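Local coordinates for 2-oxoadipate dioxygenase/decarboxylase (PDB 6W1G), which catalyses the iron(II)-dependent decarboxylation and hydroxylation of 2-oxoadipate to D-2-hydroxyglutarate, with dioxygen as co-substrate, in D-lysine catabolism, at residues 14-19 with 185-190; 72-77 with 223-228; 111-116 with 128-133. All blocks are in the same frame, centred on the assembly; numbering follows the deposited sequence. Where two conformers were deposited one is given.

Read from the N terminus, the chain first lays down helix 9-27, whose residues 14-19 wait for 185-190, on the C-terminal part of helix 176-188 and the residues after it, to close the long loop of contact 1. Inside that loop runs strand 69-75, the start of contact 2; its partner, 223-228, comes only after contact 1 has closed, so these two contacts cross, and Phe190 touches both Ile73 and Ile224. Contact 3, between strands 108-114 and 127-133, closes a short loop nested within both. Contacts 2 and 3 lie in one mixed sheet, where strands 69-75 and 127-133 are neighbours, and contact 1 joins two helical parts beside it.

Contact 1: residues 14-19 with 185-190; sequences AQFSAA and EALHTF
The side chains of Phe16 and Phe190 cross at about a right angle, and this crossing organises the join of helix 9-27 to the C-terminal part of helix 176-188 and the residues after it. CZ of Phe16 comes to 3.7 Å from CE2 of Phe190, which lies near the plane of the Phe16 ring, at its edge. Phe16 CG is anti to the backbone N, beside the carbonyl carbon (chi1 180°); CB does not head for the other segment, but the far end of the ring lies against it. Its CE1 meets CB of Ala186 at 3.9 Å, and the backbone N of Leu187 stands at the ring edge, 4.1 Å from that same CE1. One turn after Phe16, Ala19 meets Leu187, whose CD2 is 4.2 Å from CB of Ala19. Met20 extends the patch, touching both Leu187 and Phe190. An alanine in place of Phe16 would probably open a gap between helix 9-27 and segment 185-190, leaving CB of Ala186 and CE2 of Phe190 without the ring they pack on. The joined surface is almost wholly carbon, without a shared hydrogen bond; the attachment therefore rests on shape and the hydrophobic effect.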
loop_
_atom_site.group_PDB
_atom_site.type_symbol
_atom_site.label_atom_id
_atom_site.label_comp_id
_atom_site.label_asym_id
_atom_site.label_seq_id
_atom_site.Cartn_x
_atom_site.Cartn_y
_atom_site.Cartn_z
ATOM N N ALA A 14 10.683 9.216 -4.468
ATOM C CA ALA A 14 11.508 8.072 -4.886
ATOM C C ALA A 14 12.751 7.965 -4.039
ATOM O O ALA A 14 13.165 6.863 -3.638
ATOM C CB ALA A 14 11.867 8.216 -6.363
ATOM N N GLN A 15 13.387 9.106 -3.755
ATOM C CA GLN A 15 14.586 9.108 -2.923
ATOM C C GLN A 15 14.294 8.649 -1.498
ATOM O O GLN A 15 15.084 7.903 -0.884
ATOM C CB GLN A 15 15.187 10.504 -2.918
ATOM C CG GLN A 15 15.885 10.854 -4.211
ATOM C CD GLN A 15 16.306 12.290 -4.284
ATOM O OE1 GLN A 15 15.964 13.095 -3.425
ATOM N NE2 GLN A 15 17.036 12.626 -5.328
ATOM N N PHE A 16 13.163 9.080 -0.952
ATOM C CA PHE A 16 12.777 8.678 0.390
ATOM C C PHE A 16 12.502 7.188 0.459
ATOM O O PHE A 16 12.962 6.504 1.386
ATOM C CB PHE A 16 11.543 9.478 0.832
ATOM C CG PHE A 16 11.044 9.143 2.204
ATOM C CD1 PHE A 16 11.666 9.643 3.334
ATOM C CD2 PHE A 16 9.959 8.325 2.379
ATOM C CE1 PHE A 16 11.207 9.324 4.616
ATOM C CE2 PHE A 16 9.520 8.006 3.649
ATOM C CZ PHE A 16 10.148 8.499 4.765
ATOM N N SER A 17 11.767 6.649 -0.522
ATOM C CA SER A 17 11.491 5.218 -0.545
ATOM C C SER A 17 12.802 4.443 -0.578
ATOM O O SER A 17 12.989 3.435 0.118
ATOM C CB SER A 17 10.652 4.899 -1.751
ATOM O OG SER A 17 10.420 3.510 -1.823
ATOM N N ALA A 18 13.736 4.866 -1.441
ATOM C CA ALA A 18 15.012 4.161 -1.539
ATOM C C ALA A 18 15.815 4.241 -0.252
ATOM O O ALA A 18 16.428 3.243 0.184
ATOM C CB ALA A 18 15.847 4.732 -2.691
ATOM N N ALA A 19 15.815 5.418 0.393
ATOM C CA ALA A 19 16.544 5.563 1.661
ATOM C C ALA A 19 15.895 4.735 2.759
ATOM O O ALA A 19 16.600 4.158 3.603
ATOM C CB ALA A 19 16.629 7.039 2.055
ATOM N N GLU A 185 16.329 13.883 7.393
ATOM C CA GLU A 185 15.680 14.248 8.637
ATOM C C GLU A 185 14.386 13.508 8.832
ATOM O O GLU A 185 14.059 13.088 9.944
ATOM C CB GLU A 185 15.484 15.759 8.685
ATOM C CG GLU A 185 16.750 16.539 8.788
ATOM C CD GLU A 185 17.491 16.375 10.127
ATOM O OE1 GLU A 185 16.864 16.023 11.146
ATOM O OE2 GLU A 185 18.714 16.645 10.148
ATOM N N ALA A 186 13.611 13.377 7.768
ATOM C CA ALA A 186 12.362 12.621 7.848
ATOM C C ALA A 186 12.610 11.174 8.225
ATOM O O ALA A 186 11.836 10.578 8.973
ATOM C CB ALA A 186 11.647 12.664 6.509
ATOM N N LEU A 187 13.683 10.586 7.696
ATOM C CA LEU A 187 13.954 9.186 7.959
ATOM C C LEU A 187 14.152 8.920 9.440
ATOM O O LEU A 187 13.807 7.838 9.922
ATOM C CB LEU A 187 15.206 8.807 7.184
ATOM C CG LEU A 187 15.504 7.340 6.919
ATOM C CD1 LEU A 187 14.431 6.752 6.090
ATOM C CD2 LEU A 187 16.855 7.243 6.228
ATOM N N HIS A 188 14.683 9.902 10.180
ATOM C CA HIS A 188 14.892 9.682 11.591
ATOM C C HIS A 188 13.605 9.322 12.319
ATOM O O HIS A 188 13.628 8.571 13.307
ATOM C CB HIS A 188 15.498 10.934 12.217
ATOM C CG HIS A 188 16.904 11.219 11.821
ATOM N ND1 HIS A 188 17.883 10.245 11.750
ATOM C CD2 HIS A 188 17.515 12.390 11.534
ATOM C CE1 HIS A 188 19.033 10.809 11.414
ATOM N NE2 HIS A 188 18.838 12.112 11.283
ATOM N N THR A 189 12.461 9.820 11.828
ATOM C CA THR A 189 11.186 9.555 12.478
ATOM C C THR A 189 10.896 8.075 12.543
ATOM O O THR A 189 10.203 7.634 13.462
ATOM C CB THR A 189 10.083 10.303 11.751
ATOM O OG1 THR A 189 10.362 11.689 11.843
ATOM C CG2 THR A 189 8.748 10.126 12.370
ATOM N N PHE A 190 11.406 7.309 11.569
ATOM C CA PHE A 190 10.999 5.928 11.337
ATOM C C PHE A 190 12.058 4.905 11.693
ATOM O O PHE A 190 11.848 3.699 11.496
ATOM C CB PHE A 190 10.597 5.786 9.871
ATOM C CG PHE A 190 9.593 6.834 9.453
ATOM C CD1 PHE A 190 8.321 6.847 10.006
ATOM C CD2 PHE A 190 9.956 7.868 8.629
ATOM C CE1 PHE A 190 7.431 7.809 9.691
ATOM C CE2 PHE A 190 9.034 8.856 8.290
ATOM C CZ PHE A 190 7.769 8.824 8.830
#

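Contact 2: residues 72-77 with 223-228; sequences AIRVGT and HINHLT. With NI (nickel (II) ion), chain B.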
loop_
_atom_site.group_PDB
_atom_site.type_symbol
_atom_site.label_atom_id
_atom_site.label_comp_id
_atom_site.label_asym_id
_atom_site.label_seq_id
_atom_site.Cartn_x
_atom_site.Cartn_y
_atom_site.Cartn_z
ATOM N N ALA A 72 4.485 0.654 6.428
ATOM C CA ALA A 72 3.390 0.735 7.373
ATOM C C ALA A 72 3.951 1.238 8.696
ATOM O O ALA A 72 4.991 0.742 9.155
ATOM C CB ALA A 72 2.770 -0.652 7.589
ATOM N N ILE A 73 3.265 2.213 9.283
ATOM C CA ILE A 73 3.625 2.835 10.536
ATOM C C ILE A 73 2.367 3.072 11.351
ATOM O O ILE A 73 1.237 3.067 10.841
ATOM C CB ILE A 73 4.327 4.188 10.314
ATOM C CG1 ILE A 73 3.427 5.194 9.570
ATOM C CG2 ILE A 73 5.632 3.955 9.617
ATOM C CD1 ILE A 73 3.949 6.622 9.483
ATOM N N ARG A 74 2.587 3.366 12.627
ATOM C CA ARG A 74 1.527 3.677 13.587
ATOM C C ARG A 74 1.924 4.913 14.360
ATOM O O ARG A 74 3.063 4.999 14.817
ATOM C CB ARG A 74 1.378 2.521 14.572
ATOM C CG ARG A 74 1.081 1.207 13.876
ATOM C CD ARG A 74 1.433 0.023 14.767
ATOM N NE ARG A 74 0.958 -1.229 14.209
ATOM C CZ ARG A 74 1.281 -2.420 14.684
ATOM N NH1 ARG A 74 2.089 -2.511 15.732
ATOM N NH2 ARG A 74 0.803 -3.506 14.110
ATOM N N VAL A 75 0.999 5.859 14.501
ATOM C CA VAL A 75 1.214 7.047 15.305
ATOM C C VAL A 75 0.203 7.042 16.444
ATOM O O VAL A 75 -0.784 6.290 16.442
ATOM C CB VAL A 75 1.154 8.357 14.489
ATOM C CG1 VAL A 75 2.271 8.396 13.513
ATOM C CG2 VAL A 75 -0.191 8.526 13.801
ATOM N N GLY A 76 0.452 7.888 17.440
ATOM C CA GLY A 76 -0.290 7.829 18.668
ATOM C C GLY A 76 -1.217 8.979 18.964
ATOM O O GLY A 76 -2.026 8.864 19.879
ATOM N N THR A 77 -1.079 10.105 18.273
ATOM C CA THR A 77 -1.883 11.275 18.585
ATOM C C THR A 77 -2.342 11.955 17.307
ATOM O O THR A 77 -1.739 11.806 16.234
ATOM C CB THR A 77 -1.115 12.340 19.404
ATOM O OG1 THR A 77 -0.181 12.992 18.535
ATOM C CG2 THR A 77 -0.439 11.754 20.626
ATOM N N HIS A 223 8.394 3.469 14.341
ATOM C CA HIS A 223 9.319 2.638 13.587
ATOM C C HIS A 223 8.567 1.867 12.507
ATOM O O HIS A 223 7.341 1.710 12.538
ATOM C CB HIS A 223 10.083 1.696 14.511
ATOM C CG HIS A 223 9.229 0.892 15.437
ATOM N ND1 HIS A 223 9.492 0.814 16.789
ATOM C CD2 HIS A 223 8.124 0.139 15.225
ATOM C CE1 HIS A 223 8.595 0.036 17.368
ATOM N NE2 HIS A 223 7.747 -0.378 16.443
ATOM N N ILE A 224 9.314 1.363 11.538
ATOM C CA ILE A 224 8.688 0.678 10.405
ATOM C C ILE A 224 8.058 -0.611 10.916
ATOM O O ILE A 224 8.733 -1.486 11.476
ATOM C CB ILE A 224 9.724 0.405 9.309
ATOM C CG1 ILE A 224 10.216 1.739 8.752
ATOM C CG2 ILE A 224 9.143 -0.479 8.236
ATOM C CD1 ILE A 224 11.388 1.616 7.823
ATOM N N ASN A 225 6.758 -0.754 10.740
ATOM C CA ASN A 225 6.085 -1.995 11.089
ATOM C C ASN A 225 6.333 -3.067 10.044
ATOM O O ASN A 225 6.482 -4.261 10.379
ATOM C CB ASN A 225 4.584 -1.744 11.165
ATOM C CG ASN A 225 3.812 -2.953 11.576
ATOM O OD1 ASN A 225 3.067 -3.501 10.768
ATOM N ND2 ASN A 225 3.952 -3.380 12.820
ATOM N N HIS A 226 6.380 -2.660 8.792
ATOM C CA HIS A 226 6.920 -3.499 7.724
ATOM C C HIS A 226 7.163 -2.587 6.526
ATOM O O HIS A 226 6.613 -1.485 6.412
ATOM C CB HIS A 226 6.041 -4.697 7.387
ATOM C CG HIS A 226 4.646 -4.342 7.028
ATOM N ND1 HIS A 226 3.613 -4.382 7.933
ATOM C CD2 HIS A 226 4.086 -3.929 5.862
ATOM C CE1 HIS A 226 2.481 -4.035 7.347
ATOM N NE2 HIS A 226 2.736 -3.758 6.078
ATOM N N LEU A 227 8.014 -3.080 5.637
ATOM C CA LEU A 227 8.261 -2.504 4.330
ATOM C C LEU A 227 8.097 -3.632 3.324
ATOM O O LEU A 227 8.827 -4.625 3.411
ATOM C CB LEU A 227 9.671 -1.974 4.302
ATOM C CG LEU A 227 10.062 -0.940 3.380
ATOM C CD1 LEU A 227 9.245 0.150 3.044
ATOM C CD2 LEU A 227 11.478 -0.589 3.403
ATOM N N THR A 228 7.158 -3.471 2.402
ATOM C CA THR A 228 6.674 -4.574 1.564
ATOM C C THR A 228 7.038 -4.319 0.120
ATOM O O THR A 228 6.567 -3.324 -0.468
ATOM C CB THR A 228 5.151 -4.678 1.688
ATOM O OG1 THR A 228 4.863 -4.871 3.069
ATOM C CG2 THR A 228 4.623 -5.815 0.849
HETATM NI NI NI B . 1.337 -3.824 4.584
HETATM O O HOH W 1 5.066 2.394 13.752
HETATM O O HOH W 2 0.639 -1.708 11.081
HETATM O O HOH W 3 0.228 -2.223 5.503
HETATM O O HOH W 4 -0.416 -3.904 3.542
HETATM O O HOH W 5 -0.169 -4.960 5.868
#
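Ala72 lays its methyl over one face of the His226 imidazole, a CH-pi contact in which CB stands 3.6 Å from the ring centroid, displaced toward the rim and nearest CE1. On this imidazole NE2 holds the nickel ion at 2.0 Å; three waters, His70 and Glu294 complete the site, which is also the one that binds iron(II). The backbones meet at the edge of the mixed sheet, strand 226-229 being outermost beside strand 69-75: Ala72 N donates to His226 O at 3.0 Å and Asn225 N to Ala72 O at 2.8 Å. The Asn225 side chain has two conformers, so its contacts are less certain. In one of them OD1 takes a weak bond from His226 ND1, and ND2 lies over the centre of the Arg74 guanidinium face, 3.4 Å from CZ, with the two planes 38° apart. ND2 and NH2 are both donors, so the amide N rests over that face without a hydrogen bond between them. The guanidinium has its salt bridge through NH1 with Asp215, which also accepts from NE2 of His223. Arg74 binds 2-oxoadipate and is considered important for specificity. Between the segments, a water accepts from Arg74 N at 2.9 Å and lies 2.7 Å from His223 O, bridging the two.

Contact 3: residues 111-116 with 128-133; sequences TAFRAV and VFTSLL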
loop_
_atom_site.group_PDB
_atom_site.type_symbol
_atom_site.label_atom_id
_atom_site.label_comp_id
_atom_site.label_asym_id
_atom_site.label_seq_id
_atom_site.Cartn_x
_atom_site.Cartn_y
_atom_site.Cartn_z
ATOM N N THR A 111 -5.219 5.390 7.138
ATOM C CA THR A 111 -5.280 5.814 5.743
ATOM C C THR A 111 -3.969 5.425 5.096
ATOM O O THR A 111 -3.048 4.996 5.779
ATOM C CB THR A 111 -5.515 7.327 5.630
ATOM O OG1 THR A 111 -5.801 7.686 4.270
ATOM C CG2 THR A 111 -4.349 8.135 6.076
ATOM N N ALA A 112 -3.863 5.572 3.781
ATOM C CA ALA A 112 -2.574 5.397 3.127
ATOM C C ALA A 112 -2.194 6.689 2.405
ATOM O O ALA A 112 -2.981 7.228 1.634
ATOM C CB ALA A 112 -2.561 4.253 2.141
ATOM N N PHE A 113 -0.978 7.140 2.623
ATOM C CA PHE A 113 -0.457 8.301 1.923
ATOM C C PHE A 113 0.217 7.818 0.639
ATOM O O PHE A 113 1.083 6.930 0.696
ATOM C CB PHE A 113 0.519 9.087 2.809
ATOM C CG PHE A 113 -0.161 9.714 3.987
ATOM C CD1 PHE A 113 -0.213 9.069 5.219
ATOM C CD2 PHE A 113 -0.713 10.979 3.889
ATOM C CE1 PHE A 113 -0.821 9.687 6.307
ATOM C CE2 PHE A 113 -1.305 11.574 4.964
ATOM C CZ PHE A 113 -1.359 10.916 6.182
ATOM N N ARG A 114 -0.157 8.408 -0.494
ATOM C CA ARG A 114 0.363 8.004 -1.779
ATOM C C ARG A 114 0.134 9.119 -2.782
ATOM O O ARG A 114 -0.706 10.000 -2.576
ATOM C CB ARG A 114 -0.245 6.688 -2.302
ATOM C CG ARG A 114 -1.748 6.742 -2.531
ATOM C CD ARG A 114 -2.175 5.481 -3.236
ATOM N NE ARG A 114 -3.575 5.385 -3.614
ATOM C CZ ARG A 114 -4.067 5.741 -4.810
ATOM N NH1 ARG A 114 -3.341 6.393 -5.689
ATOM N NH2 ARG A 114 -5.307 5.387 -5.130
ATOM N N ALA A 115 0.857 9.072 -3.906
ATOM C CA ALA A 115 0.532 9.904 -5.052
ATOM C C ALA A 115 -0.739 9.356 -5.688
ATOM O O ALA A 115 -1.168 8.233 -5.464
ATOM C CB ALA A 115 1.681 9.889 -6.018
ATOM N N VAL A 116 -1.357 10.193 -6.508
ATOM C CA VAL A 116 -2.704 9.908 -7.000
ATOM C C VAL A 116 -2.828 9.780 -8.516
ATOM O O VAL A 116 -3.813 9.199 -9.005
ATOM C CB VAL A 116 -3.735 10.898 -6.434
ATOM C CG1 VAL A 116 -3.731 10.860 -4.887
ATOM C CG2 VAL A 116 -3.535 12.277 -7.021
ATOM N N VAL A 128 2.602 4.908 2.212
ATOM C CA VAL A 128 2.786 4.631 3.620
ATOM C C VAL A 128 1.420 4.469 4.265
ATOM O O VAL A 128 0.666 5.452 4.406
ATOM C CB VAL A 128 3.640 5.634 4.368
ATOM C CG1 VAL A 128 3.723 5.223 5.859
ATOM C CG2 VAL A 128 5.018 5.709 3.762
ATOM N N PHE A 129 1.089 3.228 4.634
ATOM C CA PHE A 129 -0.127 2.910 5.374
ATOM C C PHE A 129 0.082 3.365 6.810
ATOM O O PHE A 129 1.046 2.938 7.454
ATOM C CB PHE A 129 -0.359 1.406 5.326
ATOM C CG PHE A 129 -1.688 0.965 5.859
ATOM C CD1 PHE A 129 -1.862 0.610 7.185
ATOM C CD2 PHE A 129 -2.793 0.942 5.033
ATOM C CE1 PHE A 129 -3.098 0.205 7.637
ATOM C CE2 PHE A 129 -4.033 0.531 5.506
ATOM C CZ PHE A 129 -4.176 0.173 6.794
ATOM N N THR A 130 -0.739 4.303 7.267
ATOM C CA THR A 130 -0.529 5.024 8.510
ATOM C C THR A 130 -1.731 4.818 9.414
ATOM O O THR A 130 -2.851 5.239 9.094
ATOM C CB THR A 130 -0.321 6.491 8.221
ATOM O OG1 THR A 130 0.791 6.647 7.342
ATOM C CG2 THR A 130 -0.047 7.291 9.489
ATOM N N SER A 131 -1.491 4.200 10.575
ATOM C CA SER A 131 -2.554 3.953 11.545
ATOM C C SER A 131 -2.446 4.920 12.702
ATOM O O SER A 131 -1.341 5.249 13.140
ATOM C CB SER A 131 -2.447 2.525 12.068
ATOM O OG SER A 131 -2.548 1.556 11.047
ATOM N N LEU A 132 -3.603 5.345 13.184
ATOM C CA LEU A 132 -3.689 6.134 14.392
ATOM C C LEU A 132 -4.319 5.281 15.489
ATOM O O LEU A 132 -5.428 4.759 15.329
ATOM C CB LEU A 132 -4.541 7.370 14.117
ATOM C CG LEU A 132 -4.876 8.172 15.355
ATOM C CD1 LEU A 132 -3.671 8.757 16.085
ATOM C CD2 LEU A 132 -5.836 9.309 14.985
ATOM N N LEU A 133 -3.581 5.122 16.588
ATOM C CA LEU A 133 -4.066 4.414 17.758
ATOM C C LEU A 133 -5.241 5.166 18.373
ATOM O O LEU A 133 -5.217 6.392 18.491
ATOM C CB LEU A 133 -2.924 4.334 18.768
ATOM C CG LEU A 133 -3.149 3.513 20.037
ATOM C CD1 LEU A 133 -3.160 2.040 19.717
ATOM C CD2 LEU A 133 -2.049 3.855 21.058
#
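Phe113 reaches across to Thr130 from the neighbouring strand, and its side chain can be followed outward atom by atom. CB lies 4.0 Å from the carbonyl O of Val128. CG is anti to the carbonyl carbon and beside the backbone N (chi1 -67°), the N that bonds to the same Val128 O, and beyond it CD1 comes to 3.4 Å from OG1 of Thr130, which sits at the ring edge, near its plane. CE1 follows at 3.8 Å from CB of the same threonine, again an in-plane approach at the edge. On the same face of the sheet the ring meets Phe88 of helix 78-90, which also touches Val128 and Thr130.

The hydroxyl beside the ring is itself tied down: Thr130 OG1 donates to Val128 O at 3.2 Å, coming from well above the carbonyl plane. Phe113 N reaches that oxygen from the opposite face of the plane at 3.0 Å, so two donors grip one acceptor. Val128 N returns a bond to Phe113 O, and at the other hydrogen-bonded pair Thr130 N donates to Thr111 O at 2.8 Å.

Between these pairs Ala112 faces Phe129, a non-hydrogen-bonded pair whose side chains emerge on the sheet face opposite Phe113 and Thr130. Here Ala112 CB and Phe129 CD2 stand 4.4 Å apart, while the Phe129 ring presents one face to Thr111 O. Phe399 meets that ring edge-to-face, and the nickel ion lies about 6 Å from the Phe129 side chain.

The face bearing Phe113, Val128 and Thr130 packs on helix 78-90, and the face bearing Phe129 borders the metal site. Strand 69-75, helix 78-90 and strands 94-100, 108-114 and 127-133 follow in the beta-alpha-beta-beta-beta order of the vicinal oxygen chelate module, consistent with the family's glyoxalase clan.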